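Local coordinates for protein leukocyte-associated immunoglobulin-like receptor 1 (PDB 4ESK) that serves as an inhibitory immune receptor that restrains natural killer, B and T cells through phosphatase recruitment, and is represented here by its extracellular immunoglobulin-like domain, at residues D34-Y39 / Y59-E64; S49-K54 / G76-I81. All blocks are in the same frame, centred on the assembly; numbering follows the deposited sequence.

Contact 1. Residues D34-Y39 / Y59-E64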
loop_
_atom_site.group_PDB
_atom_site.type_symbol
_atom_site.label_atom_id
_atom_site.label_comp_id
_atom_site.label_asym_id
_atom_site.label_seq_id
_atom_site.Cartn_x
_atom_site.Cartn_y
_atom_site.Cartn_z
ATOM N N ASP A 34 -2.622 -2.606 16.319
ATOM C CA ASP A 34 -2.943 -3.636 17.309
ATOM C C ASP A 34 -2.051 -4.862 17.152
ATOM O O ASP A 34 -1.554 -5.360 18.154
ATOM C CB ASP A 34 -4.437 -4.067 17.278
ATOM C CG ASP A 34 -5.408 -2.895 17.430
ATOM O OD1 ASP A 34 -5.228 -2.125 18.402
ATOM O OD2 ASP A 34 -6.355 -2.747 16.592
ATOM N N LYS A 35 -1.838 -5.338 15.922
ATOM C CA LYS A 35 -1.214 -6.663 15.699
ATOM C C LYS A 35 0.139 -6.632 14.999
ATOM O O LYS A 35 0.670 -7.676 14.635
ATOM C CB LYS A 35 -2.142 -7.557 14.868
ATOM C CG LYS A 35 -3.578 -7.601 15.333
ATOM C CD LYS A 35 -3.732 -8.347 16.637
ATOM C CE LYS A 35 -5.195 -8.692 16.911
ATOM N NZ LYS A 35 -5.925 -9.275 15.740
ATOM N N HIS A 36 0.718 -5.453 14.823
ATOM C CA HIS A 36 1.903 -5.310 13.962
ATOM C C HIS A 36 3.064 -6.167 14.408
ATOM O O HIS A 36 3.760 -6.753 13.575
ATOM C CB HIS A 36 2.302 -3.840 13.907
ATOM C CG HIS A 36 3.328 -3.513 12.850
ATOM N ND1 HIS A 36 4.641 -3.485 13.103
ATOM C CD2 HIS A 36 3.176 -3.121 11.521
ATOM C CE1 HIS A 36 5.304 -3.125 11.975
ATOM N NE2 HIS A 36 4.405 -2.904 11.020
ATOM N N ASP A 37 3.262 -6.289 15.726
ATOM C CA ASP A 37 4.389 -7.064 16.267
ATOM C C ASP A 37 4.334 -8.558 15.932
ATOM O O ASP A 37 5.357 -9.245 16.021
ATOM C CB ASP A 37 4.473 -6.921 17.802
ATOM C CG ASP A 37 5.133 -5.636 18.243
ATOM O OD1 ASP A 37 4.743 -5.084 19.295
ATOM O OD2 ASP A 37 6.064 -5.176 17.557
ATOM N N LEU A 38 3.166 -9.065 15.560
ATOM C CA LEU A 38 3.002 -10.506 15.295
ATOM C C LEU A 38 3.568 -10.945 13.940
ATOM O O LEU A 38 3.868 -12.137 13.738
ATOM C CB LEU A 38 1.540 -10.919 15.364
ATOM C CG LEU A 38 0.754 -10.609 16.638
ATOM C CD1 LEU A 38 -0.612 -11.258 16.565
ATOM C CD2 LEU A 38 1.527 -11.047 17.877
ATOM N N TYR A 39 3.693 -9.998 13.009
ATOM C CA TYR A 39 4.072 -10.299 11.621
ATOM C C TYR A 39 5.450 -9.712 11.365
ATOM O O TYR A 39 5.733 -8.598 11.818
ATOM C CB TYR A 39 3.011 -9.748 10.654
ATOM C CG TYR A 39 1.639 -10.314 10.956
ATOM C CD1 TYR A 39 1.274 -11.562 10.505
ATOM C CD2 TYR A 39 0.743 -9.635 11.777
ATOM C CE1 TYR A 39 0.037 -12.111 10.802
ATOM C CE2 TYR A 39 -0.492 -10.180 12.095
ATOM C CZ TYR A 39 -0.844 -11.425 11.602
ATOM O OH TYR A 39 -2.065 -12.010 11.895
ATOM N N TYR A 59 9.521 -0.863 15.573
ATOM C CA TYR A 59 8.913 0.076 16.542
ATOM C C TYR A 59 7.913 1.062 15.956
ATOM O O TYR A 59 7.562 2.036 16.620
ATOM C CB TYR A 59 9.999 0.899 17.253
ATOM C CG TYR A 59 11.067 0.036 17.870
ATOM C CD1 TYR A 59 10.739 -0.893 18.853
ATOM C CD2 TYR A 59 12.388 0.133 17.465
ATOM C CE1 TYR A 59 11.706 -1.708 19.416
ATOM C CE2 TYR A 59 13.367 -0.684 18.011
ATOM C CZ TYR A 59 13.017 -1.595 18.989
ATOM O OH TYR A 59 13.973 -2.398 19.550
ATOM N N LYS A 60 7.492 0.880 14.718
ATOM C CA LYS A 60 6.308 1.609 14.255
ATOM C C LYS A 60 5.391 0.668 13.553
ATOM O O LYS A 60 5.822 -0.402 13.114
ATOM C CB LYS A 60 6.627 2.861 13.425
ATOM C CG LYS A 60 7.474 2.709 12.188
ATOM C CD LYS A 60 7.609 4.073 11.497
ATOM C CE LYS A 60 8.357 3.998 10.177
ATOM N NZ LYS A 60 7.467 3.803 8.986
ATOM N N THR A 61 4.122 1.045 13.494
ATOM C CA THR A 61 3.077 0.176 12.977
ATOM C C THR A 61 2.758 0.495 11.515
ATOM O O THR A 61 1.818 -0.064 10.954
ATOM C CB THR A 61 1.809 0.244 13.847
ATOM O OG1 THR A 61 1.383 1.604 14.012
ATOM C CG2 THR A 61 2.068 -0.376 15.236
ATOM N N GLU A 62 3.514 1.416 10.919
ATOM C CA GLU A 62 3.390 1.725 9.506
ATOM C C GLU A 62 4.646 1.272 8.769
ATOM O O GLU A 62 5.753 1.380 9.288
ATOM C CB GLU A 62 3.196 3.240 9.282
ATOM C CG GLU A 62 1.872 3.782 9.792
ATOM C CD GLU A 62 1.673 3.650 11.302
ATOM O OE1 GLU A 62 2.459 4.220 12.086
ATOM O OE2 GLU A 62 0.732 2.954 11.716
ATOM N N ASP A 63 4.456 0.817 7.545
ATOM C CA ASP A 63 5.532 0.334 6.671
ATOM C C ASP A 63 5.307 0.966 5.302
ATOM O O ASP A 63 4.259 0.758 4.688
ATOM C CB ASP A 63 5.431 -1.176 6.570
ATOM C CG ASP A 63 5.636 -1.856 7.896
ATOM O OD1 ASP A 63 4.625 -2.146 8.572
ATOM O OD2 ASP A 63 6.803 -2.065 8.294
ATOM N N GLU A 64 6.273 1.753 4.840
ATOM C CA GLU A 64 6.083 2.555 3.646
ATOM C C GLU A 64 6.843 2.006 2.462
ATOM O O GLU A 64 7.956 1.498 2.616
ATOM C CB GLU A 64 6.584 3.962 3.872
ATOM C CG GLU A 64 5.806 4.745 4.889
ATOM C CD GLU A 64 6.133 6.218 4.837
ATOM O OE1 GLU A 64 6.762 6.668 3.853
ATOM O OE2 GLU A 64 5.774 6.915 5.799
#

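Contact 2. Residues S49-K54 / G76-I81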
loop_
_atom_site.group_PDB
_atom_site.type_symbol
_atom_site.label_atom_id
_atom_site.label_comp_id
_atom_site.label_asym_id
_atom_site.label_seq_id
_atom_site.Cartn_x
_atom_site.Cartn_y
_atom_site.Cartn_z
ATOM N N SER A 49 -0.239 -10.407 -7.412
ATOM C CA SER A 49 1.111 -10.913 -7.152
ATOM C C SER A 49 1.959 -9.941 -6.346
ATOM O O SER A 49 1.655 -8.743 -6.249
ATOM C CB SER A 49 1.828 -11.319 -8.448
ATOM O OG SER A 49 2.265 -10.198 -9.184
ATOM N N THR A 50 3.017 -10.475 -5.729
ATOM C CA THR A 50 3.913 -9.667 -4.932
ATOM C C THR A 50 4.609 -8.622 -5.795
ATOM O O THR A 50 5.243 -8.946 -6.819
ATOM C CB THR A 50 4.960 -10.527 -4.217
ATOM O OG1 THR A 50 4.299 -11.522 -3.425
ATOM C CG2 THR A 50 5.848 -9.671 -3.348
ATOM N N PHE A 51 4.457 -7.364 -5.410
ATOM C CA PHE A 51 5.071 -6.237 -6.109
ATOM C C PHE A 51 6.359 -5.806 -5.414
ATOM O O PHE A 51 7.406 -5.648 -6.044
ATOM C CB PHE A 51 4.057 -5.085 -6.222
ATOM C CG PHE A 51 4.559 -3.880 -6.966
ATOM C CD1 PHE A 51 4.712 -3.913 -8.346
ATOM C CD2 PHE A 51 4.858 -2.704 -6.294
ATOM C CE1 PHE A 51 5.159 -2.785 -9.037
ATOM C CE2 PHE A 51 5.313 -1.583 -6.973
ATOM C CZ PHE A 51 5.467 -1.620 -8.351
ATOM N N MET A 52 6.293 -5.584 -4.108
ATOM C CA MET A 52 7.454 -5.217 -3.308
ATOM C C MET A 52 7.250 -5.864 -1.941
ATOM O O MET A 52 6.099 -6.072 -1.517
ATOM C CB MET A 52 7.568 -3.692 -3.135
ATOM C CG MET A 52 8.060 -2.915 -4.344
ATOM S SD MET A 52 7.788 -1.144 -4.119
ATOM C CE MET A 52 8.644 -0.513 -5.573
ATOM N N GLU A 53 8.349 -6.210 -1.279
ATOM C CA GLU A 53 8.265 -6.719 0.084
ATOM C C GLU A 53 9.485 -6.412 0.911
ATOM O O GLU A 53 10.561 -6.098 0.397
ATOM C CB GLU A 53 7.935 -8.206 0.096
ATOM C CG GLU A 53 9.024 -9.106 -0.440
ATOM C CD GLU A 53 8.595 -10.562 -0.570
ATOM O OE1 GLU A 53 7.530 -10.960 -0.050
ATOM O OE2 GLU A 53 9.353 -11.313 -1.218
ATOM N N LYS A 54 9.307 -6.467 2.220
ATOM C CA LYS A 54 10.387 -6.217 3.151
ATOM C C LYS A 54 10.007 -6.655 4.552
ATOM O O LYS A 54 8.854 -6.963 4.801
ATOM C CB LYS A 54 10.799 -4.734 3.157
ATOM C CG LYS A 54 9.714 -3.735 3.526
ATOM C CD LYS A 54 10.310 -2.353 3.777
ATOM C CE LYS A 54 9.268 -1.251 3.682
ATOM N NZ LYS A 54 9.851 0.108 3.809
ATOM N N GLY A 76 -2.889 -0.246 -11.610
ATOM C CA GLY A 76 -3.325 -1.521 -11.050
ATOM C C GLY A 76 -3.988 -1.437 -9.681
ATOM O O GLY A 76 -4.229 -0.337 -9.177
ATOM N N HIS A 77 -4.268 -2.615 -9.105
ATOM C CA HIS A 77 -4.942 -2.759 -7.808
ATOM C C HIS A 77 -3.958 -3.193 -6.765
ATOM O O HIS A 77 -3.202 -4.157 -6.986
ATOM C CB HIS A 77 -6.057 -3.794 -7.896
ATOM C CG HIS A 77 -7.237 -3.340 -8.727
ATOM N ND1 HIS A 77 -7.242 -3.416 -10.075
ATOM C CD2 HIS A 77 -8.458 -2.785 -8.362
ATOM C CE1 HIS A 77 -8.409 -2.931 -10.554
ATOM N NE2 HIS A 77 -9.157 -2.542 -9.512
ATOM N N TYR A 78 -3.970 -2.516 -5.617
ATOM C CA TYR A 78 -2.956 -2.699 -4.601
ATOM C C TYR A 78 -3.570 -3.026 -3.258
ATOM O O TYR A 78 -4.611 -2.480 -2.903
ATOM C CB TYR A 78 -2.142 -1.431 -4.427
ATOM C CG TYR A 78 -1.241 -1.097 -5.603
ATOM C CD1 TYR A 78 0.105 -1.440 -5.591
ATOM C CD2 TYR A 78 -1.752 -0.445 -6.717
ATOM C CE1 TYR A 78 0.939 -1.134 -6.660
ATOM C CE2 TYR A 78 -0.930 -0.135 -7.796
ATOM C CZ TYR A 78 0.401 -0.473 -7.754
ATOM O OH TYR A 78 1.207 -0.141 -8.815
ATOM N N SER A 79 -2.906 -3.924 -2.533
ATOM C CA SER A 79 -3.269 -4.206 -1.154
ATOM C C SER A 79 -2.010 -4.542 -0.360
ATOM O O SER A 79 -0.977 -4.979 -0.935
ATOM C CB SER A 79 -4.284 -5.341 -1.092
ATOM O OG SER A 79 -3.751 -6.521 -1.649
ATOM N N CYS A 80 -2.064 -4.309 0.949
ATOM C CA CYS A 80 -0.951 -4.658 1.837
ATOM C C CYS A 80 -1.248 -6.014 2.497
ATOM O O CYS A 80 -2.356 -6.240 2.950
ATOM C CB CYS A 80 -0.787 -3.600 2.934
ATOM S SG CYS A 80 -0.359 -1.934 2.331
ATOM N N ILE A 81 -0.255 -6.899 2.564
ATOM C CA ILE A 81 -0.387 -8.201 3.256
ATOM C C ILE A 81 0.738 -8.331 4.276
ATOM O O ILE A 81 1.926 -8.182 3.940
ATOM C CB ILE A 81 -0.336 -9.424 2.304
ATOM C CG1 ILE A 81 -1.401 -9.271 1.202
ATOM C CG2 ILE A 81 -0.498 -10.706 3.129
ATOM C CD1 ILE A 81 -1.319 -10.233 0.040
#

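Contact 1. Residues D34-Y39 / Y59-E64
H36 and T61 mark the closest backbone approach, their CA atoms 5.7 Å apart where a single 3-10 turn (36-38) in the loop between strands 26-31 and 41-46 meets the entry to strand 62-67. No backbone hydrogen bond joins the two segments, so the histidine does the bridging. Its CG lies anti to the backbone N (chi1 -168°), which sends the imidazole across T61 to D63. There NE2 donates to D63 OD1 at 2.6 Å in a nearly straight bond (169°), with the acceptor in the ring plane and the syn lone pair in use. Ring and carboxylate are almost coplanar. T61 CA sits over the centre of one ring face, 3.7 Å from the centroid, as a CH-pi contact, and T61 CG2 packs on H36 CB at the same distance. K60 O lies over that face too, 3.0 Å from H36 CE1. Histidine suits the place because one flat group offers both a face for packing and a directional N-H. Aspartate suits its own because its two oxygens can be shared out: OD1 takes H36 NE2 and Y82 OH, OD2 takes E57 N, while the Y82 ring meets the imidazole at an angle. With both residues buried, these bonds satisfy the carboxylate, whose proximity would be expected to stabilise a protonated imidazole; loop and strand are thus tied by a short bond that may carry some ionic character.

Contact 2. Residues S49-K54 / G76-I81
The tyrosine corner of the immunoglobulin fold supplies one partner here: Y78, two residues before the disulfide cysteine C80, hydrogen-bonds through OH to I74 O, four residues earlier. Its ring meets F51 of strand 49-55 in a T-shaped stack, the edge of Y78 turned to the face of F51, with planes at 89° and centroids 5.8 Å apart. The nearest atoms are Y78 CE1 and F51 CD2 at 4.2 Å; CE1 stands above the phenylalanine ring, offset toward its rim. The backbones stay well apart, F51 CA to Y78 CA being 8.9 Å, and the rings span the distance. F51 reaches in because CG lies anti to its backbone N (chi1 -178°). It belongs to a classic beta bulge, in which F51 and M52 both face L44. Phenylalanine fills an apolar place, whereas tyrosine adds a hydroxyl that can anchor the turn before its strand while its ring edge packs in the core. Strand 41-46 runs between 49-55 and 76-84 in the same sheet, so the stack passes over it, and Y78 also touches K46. On the other sheet, I67 of strand 62-67 receives both F51 and M52, and C80 is disulfide-bonded to C30 of strand 26-31.

Contacts 1 and 2 lie in one immunoglobulin domain, their centres about 16 Å apart, and their segments alternate along the chain: 34-39, 49-54, 59-64, 76-81. Contact 2 is the more central, about 7 Å from the centre of the chain against about 14 Å for contact 1. Contact 1 ties a loop at one end of the sandwich to strand 62-67 of the two-stranded sheet, whereas contact 2 spans strands 49-55 and 76-84 of the larger one. The sheets themselves are joined by F51 and M52 packing on I67, by the C30-C80 disulfide and by a probable hydrogen bond, K54 NZ to E64 O at 2.6 Å, which links the two contacts directly within this extracellular unit.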